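Geranylgeranyl pyrophosphate synthetase (PDB 1WY0) makes geranylgeranyl diphosphate, the C20 isoprenoid precursor, by head-to-tail condensation of isopentenyl diphosphate with an allylic diphosphate. Local coordinates at the interface of chains A and B. Coordinates in Å, arbitrary orientation; residue numbers count along the deposited sequence, not the author numbering. Chains: chain A/B, geranylgeranyl pyrophosphate synthetase.

Contact 1: the interface of chains A and B. Residues chain A 81, 85, 88-89, 111, 115; chain B 85, 111-112, 115.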
# COMPACT_ATOMS: atom_id res chain seq x y z
N TYR A 81 8.43 -3.21 -0.02
CA TYR A 81 7.05 -3.40 0.42
C TYR A 81 6.43 -4.61 -0.29
O TYR A 81 5.60 -5.31 0.30
CB TYR A 81 6.22 -2.13 0.13
CG TYR A 81 5.06 -2.33 -0.81
CD1 TYR A 81 5.18 -2.05 -2.17
CD2 TYR A 81 3.82 -2.77 -0.35
CE1 TYR A 81 4.10 -2.18 -3.04
CE2 TYR A 81 2.73 -2.91 -1.21
CZ TYR A 81 2.88 -2.61 -2.55
OH TYR A 81 1.79 -2.69 -3.40
N HIS A 85 4.62 -8.00 1.70
CA HIS A 85 3.26 -8.47 1.43
C HIS A 85 3.26 -9.83 0.73
O HIS A 85 2.44 -10.70 0.99
CB HIS A 85 2.57 -7.43 0.55
CG HIS A 85 2.05 -6.31 1.41
ND1 HIS A 85 1.27 -5.30 0.94
CD2 HIS A 85 2.25 -6.10 2.78
CE1 HIS A 85 1.00 -4.52 2.00
NE2 HIS A 85 1.58 -4.97 3.11
N ILE A 88 3.78 -12.76 2.94
CA ILE A 88 2.58 -13.09 3.72
C ILE A 88 1.74 -14.04 2.89
O ILE A 88 1.22 -15.03 3.39
CB ILE A 88 1.70 -11.84 4.01
CG1 ILE A 88 2.39 -10.91 5.01
CG2 ILE A 88 0.35 -12.29 4.56
CD1 ILE A 88 1.64 -9.64 5.29
N MET A 89 1.62 -13.73 1.61
CA MET A 89 0.83 -14.52 0.69
C MET A 89 1.44 -15.87 0.35
O MET A 89 0.76 -16.89 0.39
CB MET A 89 0.59 -13.71 -0.59
CG MET A 89 -0.19 -12.43 -0.33
SD MET A 89 -0.56 -11.56 -1.85
CE MET A 89 -0.49 -9.86 -1.33
N ILE A 111 1.40 -6.34 7.31
CA ILE A 111 0.63 -5.65 6.29
C ILE A 111 0.92 -4.16 6.44
O ILE A 111 1.29 -3.49 5.46
CB ILE A 111 -0.86 -5.89 6.47
CG1 ILE A 111 -1.22 -7.30 6.03
CG2 ILE A 111 -1.65 -4.86 5.68
CD1 ILE A 111 -2.67 -7.73 6.41
N ASP A 115 2.60 -1.35 4.01
CA ASP A 115 1.90 -0.11 3.69
C ASP A 115 2.77 1.11 3.94
O ASP A 115 2.77 2.06 3.16
CB ASP A 115 0.60 0.04 4.52
CG ASP A 115 -0.48 -0.93 4.08
OD1 ASP A 115 -0.31 -1.54 2.98
OD2 ASP A 115 -1.49 -1.06 4.81
N HIS B 85 -7.70 -3.20 4.33
CA HIS B 85 -6.62 -3.75 5.15
C HIS B 85 -7.01 -3.83 6.63
O HIS B 85 -6.68 -4.77 7.34
CB HIS B 85 -5.39 -2.85 4.99
CG HIS B 85 -4.67 -3.22 3.72
ND1 HIS B 85 -3.47 -2.69 3.37
CD2 HIS B 85 -5.06 -4.12 2.73
CE1 HIS B 85 -3.14 -3.27 2.20
NE2 HIS B 85 -4.08 -4.13 1.79
N ILE B 111 -5.38 -8.15 0.50
CA ILE B 111 -4.20 -7.33 0.71
C ILE B 111 -3.89 -6.64 -0.62
O ILE B 111 -3.73 -5.41 -0.66
CB ILE B 111 -3.00 -8.19 1.11
CG1 ILE B 111 -3.15 -8.64 2.56
CG2 ILE B 111 -1.72 -7.40 0.93
CD1 ILE B 111 -2.12 -9.72 3.00
N LEU B 112 -3.82 -7.43 -1.69
CA LEU B 112 -3.55 -6.88 -3.02
C LEU B 112 -4.57 -5.83 -3.46
O LEU B 112 -4.19 -4.87 -4.11
CB LEU B 112 -3.51 -7.99 -4.07
CG LEU B 112 -2.20 -8.77 -4.12
CD1 LEU B 112 -2.26 -9.72 -5.28
CD2 LEU B 112 -0.99 -7.81 -4.28
N ASP B 115 -3.72 -2.75 -1.81
CA ASP B 115 -2.53 -2.20 -2.45
C ASP B 115 -2.87 -1.48 -3.75
O ASP B 115 -2.32 -0.42 -4.04
CB ASP B 115 -1.50 -3.30 -2.76
CG ASP B 115 -0.83 -3.84 -1.51
OD1 ASP B 115 -0.99 -3.19 -0.43
OD2 ASP B 115 -0.14 -4.88 -1.61
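A:His85 and B:Asp115 meet tip to tip across the subunit boundary, ring and carboxylate lying in one plane. The ring N-H at ND1 of A:His85 reaches the syn lone pair of the carboxylate oxygen OD2 of B:Asp115 at 2.9 Å, nearly straight (164° at H); the two-fold repeats this bond between B:His85 and A:Asp115. CG of the histidine stands anti to the carbonyl carbon (chi1 -82°), which carries the imidazole toward helix 107-126 of its own chain, where NE2 donates to the backbone oxygen O of A:Ile111 at 2.8 Å. With both nitrogens bonded in plane, the ring cannot turn freely, and a positive charge on it may be favoured beside the carboxylate. An alanine here would probably leave B:Asp115 without its cross-subunit mate and the carbonyl of A:Ile111 without this donor. A:Tyr81 brings its ring edge to the same carboxylate at a steep 74° between planes, CE2 lying 3.7 Å from CG of B:Asp115. Obliquely to the imidazole, B:Ile111 sets its CG2 4.0 Å from CG of A:His85. The two Ile111 side chains meet at the two-fold, and CD1 of B:Ile111 also touches A:Ile88, a middle residue of the DDIMD aspartate-rich motif. A:Met89, its neighbour in that motif, runs opposite to B:Ile111 and crosses B:Leu112. Its chain bends at chi3, and the methyl CE presses tightly on CG of B:Leu112, at 3.4 Å.

Contact 2: the interface of chains A and B. Residues chain A 89, 150, 153-154, 157-158; chain B 34, 108-109, 111-112.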
# COMPACT_ATOMS: atom_id res chain seq x y z
N MET A 89 1.62 -13.73 1.61
CA MET A 89 0.83 -14.52 0.69
C MET A 89 1.44 -15.87 0.35
O MET A 89 0.76 -16.89 0.39
CB MET A 89 0.59 -13.71 -0.59
CG MET A 89 -0.19 -12.43 -0.33
SD MET A 89 -0.56 -11.56 -1.85
CE MET A 89 -0.49 -9.86 -1.33
N CYS A 150 0.96 -5.08 -8.79
CA CYS A 150 -0.20 -5.67 -8.10
C CYS A 150 -0.94 -6.62 -9.06
O CYS A 150 -1.42 -7.67 -8.66
CB CYS A 150 -1.19 -4.58 -7.64
SG CYS A 150 -0.64 -3.42 -6.36
N GLN A 153 1.05 -9.85 -9.47
CA GLN A 153 0.95 -10.68 -8.29
C GLN A 153 -0.46 -11.29 -8.20
O GLN A 153 -0.62 -12.42 -7.75
CB GLN A 153 1.28 -9.85 -7.04
CG GLN A 153 1.13 -10.60 -5.72
CD GLN A 153 1.99 -11.85 -5.63
OE1 GLN A 153 2.69 -12.21 -6.58
NE2 GLN A 153 1.95 -12.52 -4.48
N ALA A 154 -1.47 -10.55 -8.63
CA ALA A 154 -2.85 -11.05 -8.61
C ALA A 154 -2.96 -12.27 -9.53
O ALA A 154 -3.51 -13.30 -9.16
CB ALA A 154 -3.81 -9.97 -9.08
N LEU A 157 -1.57 -15.20 -8.00
CA LEU A 157 -2.42 -15.83 -6.99
C LEU A 157 -3.46 -16.73 -7.67
O LEU A 157 -3.71 -17.84 -7.21
CB LEU A 157 -3.15 -14.79 -6.14
CG LEU A 157 -2.35 -14.02 -5.10
CD1 LEU A 157 -3.26 -13.04 -4.38
CD2 LEU A 157 -1.73 -15.00 -4.12
N GLU A 158 -4.05 -16.26 -8.76
CA GLU A 158 -5.06 -17.05 -9.47
C GLU A 158 -4.51 -18.41 -9.91
O GLU A 158 -5.24 -19.39 -9.94
CB GLU A 158 -5.60 -16.28 -10.69
CG GLU A 158 -6.49 -15.09 -10.33
CD GLU A 158 -7.92 -15.49 -9.96
OE1 GLU A 158 -8.77 -15.56 -10.88
OE2 GLU A 158 -8.20 -15.73 -8.76
N LEU B 34 -9.14 -9.13 -9.09
CA LEU B 34 -8.46 -8.07 -8.36
C LEU B 34 -9.25 -6.77 -8.43
O LEU B 34 -9.35 -6.02 -7.46
CB LEU B 34 -7.08 -7.88 -9.00
CG LEU B 34 -6.38 -6.62 -8.49
CD1 LEU B 34 -5.95 -6.75 -7.02
CD2 LEU B 34 -5.11 -6.29 -9.28
N ASN B 108 -5.16 -12.85 1.04
CA ASN B 108 -4.13 -12.47 0.07
C ASN B 108 -4.66 -11.52 -1.00
O ASN B 108 -4.04 -10.50 -1.27
CB ASN B 108 -3.52 -13.72 -0.58
CG ASN B 108 -2.77 -14.60 0.41
OD1 ASN B 108 -2.51 -14.20 1.55
ND2 ASN B 108 -2.40 -15.80 -0.02
N MET B 109 -5.79 -11.86 -1.62
CA MET B 109 -6.34 -11.00 -2.65
C MET B 109 -6.84 -9.68 -2.04
O MET B 109 -6.83 -8.64 -2.70
CB MET B 109 -7.49 -11.71 -3.38
CG MET B 109 -7.99 -10.95 -4.62
SD MET B 109 -6.68 -10.69 -5.86
CE MET B 109 -6.33 -12.43 -6.34
N ILE B 111 -5.38 -8.15 0.50
CA ILE B 111 -4.20 -7.33 0.71
C ILE B 111 -3.89 -6.64 -0.62
O ILE B 111 -3.73 -5.41 -0.66
CB ILE B 111 -3.00 -8.19 1.11
CG1 ILE B 111 -3.15 -8.64 2.56
CG2 ILE B 111 -1.72 -7.40 0.93
CD1 ILE B 111 -2.12 -9.72 3.00
N LEU B 112 -3.82 -7.43 -1.69
CA LEU B 112 -3.55 -6.88 -3.02
C LEU B 112 -4.57 -5.83 -3.46
O LEU B 112 -4.19 -4.87 -4.11
CB LEU B 112 -3.51 -7.99 -4.07
CG LEU B 112 -2.20 -8.77 -4.12
CD1 LEU B 112 -2.26 -9.72 -5.28
CD2 LEU B 112 -0.99 -7.81 -4.28
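B:Leu112 inserts its branched end among A:Gln153, A:Ala154 and A:Leu157 on helix 132-159, and apolar packing dominates this patch. Its methyl CD1 does most of the touching. It meets CD1 of A:Leu157 tip to tip at 3.6 Å, and the aliphatic CG of A:Gln153 from about a right angle at 3.5 Å. In A:Gln153, chi1 (176°, CG anti to the backbone N) offers the methylene, and the bend at chi2 turns the amide away from B:Leu112. Against the backbone, CD1 of B:Leu112 lies 3.6 Å from CA of A:Ala154. A:Leu157 also runs antiparallel to B:Met109, whose thioether chain folds at chi2 and chi3 (60° and 64°) and brings its methyl CE to 3.7 Å from CD1 of the leucine. Further along, CB of A:Ala154 rests on CB of B:Leu34 at 3.9 Å, extending the patch to helix 32-40. Contacts with a polar group gather round B:Asn108, whose amide lies alongside the A:Met89 chain, the two pointing opposite ways, its CG 3.4 Å from CG of the methionine. Its ND2 makes a weak, poorly aligned hydrogen bond to the backbone O of A:Met89 (3.4 Å), so van der Waals contact probably contributes more than this bond does. Together these side chains seat the start of helix 107-126 between two helices of the partner and probably help hold together the dimer usual in this family.

Contact 1 and contact 2 are adjoining patches of one two-fold interface, their C-alpha centres about 9 Å apart. A:Met89, B:Ile111 and B:Leu112 belong to both, and helix 107-126 of chain B runs through each: contact 1 sets it against helix 69-90 of chain A, while contact 2 extends it to helix 132-159. A polar, histidine-aspartate region thus passes directly into an apolar one, and symmetry repeats both. Because helix 69-90 ends in the DDIMD motif, which in this family binds the allylic diphosphate through magnesium, dimerisation may help to steady the active site.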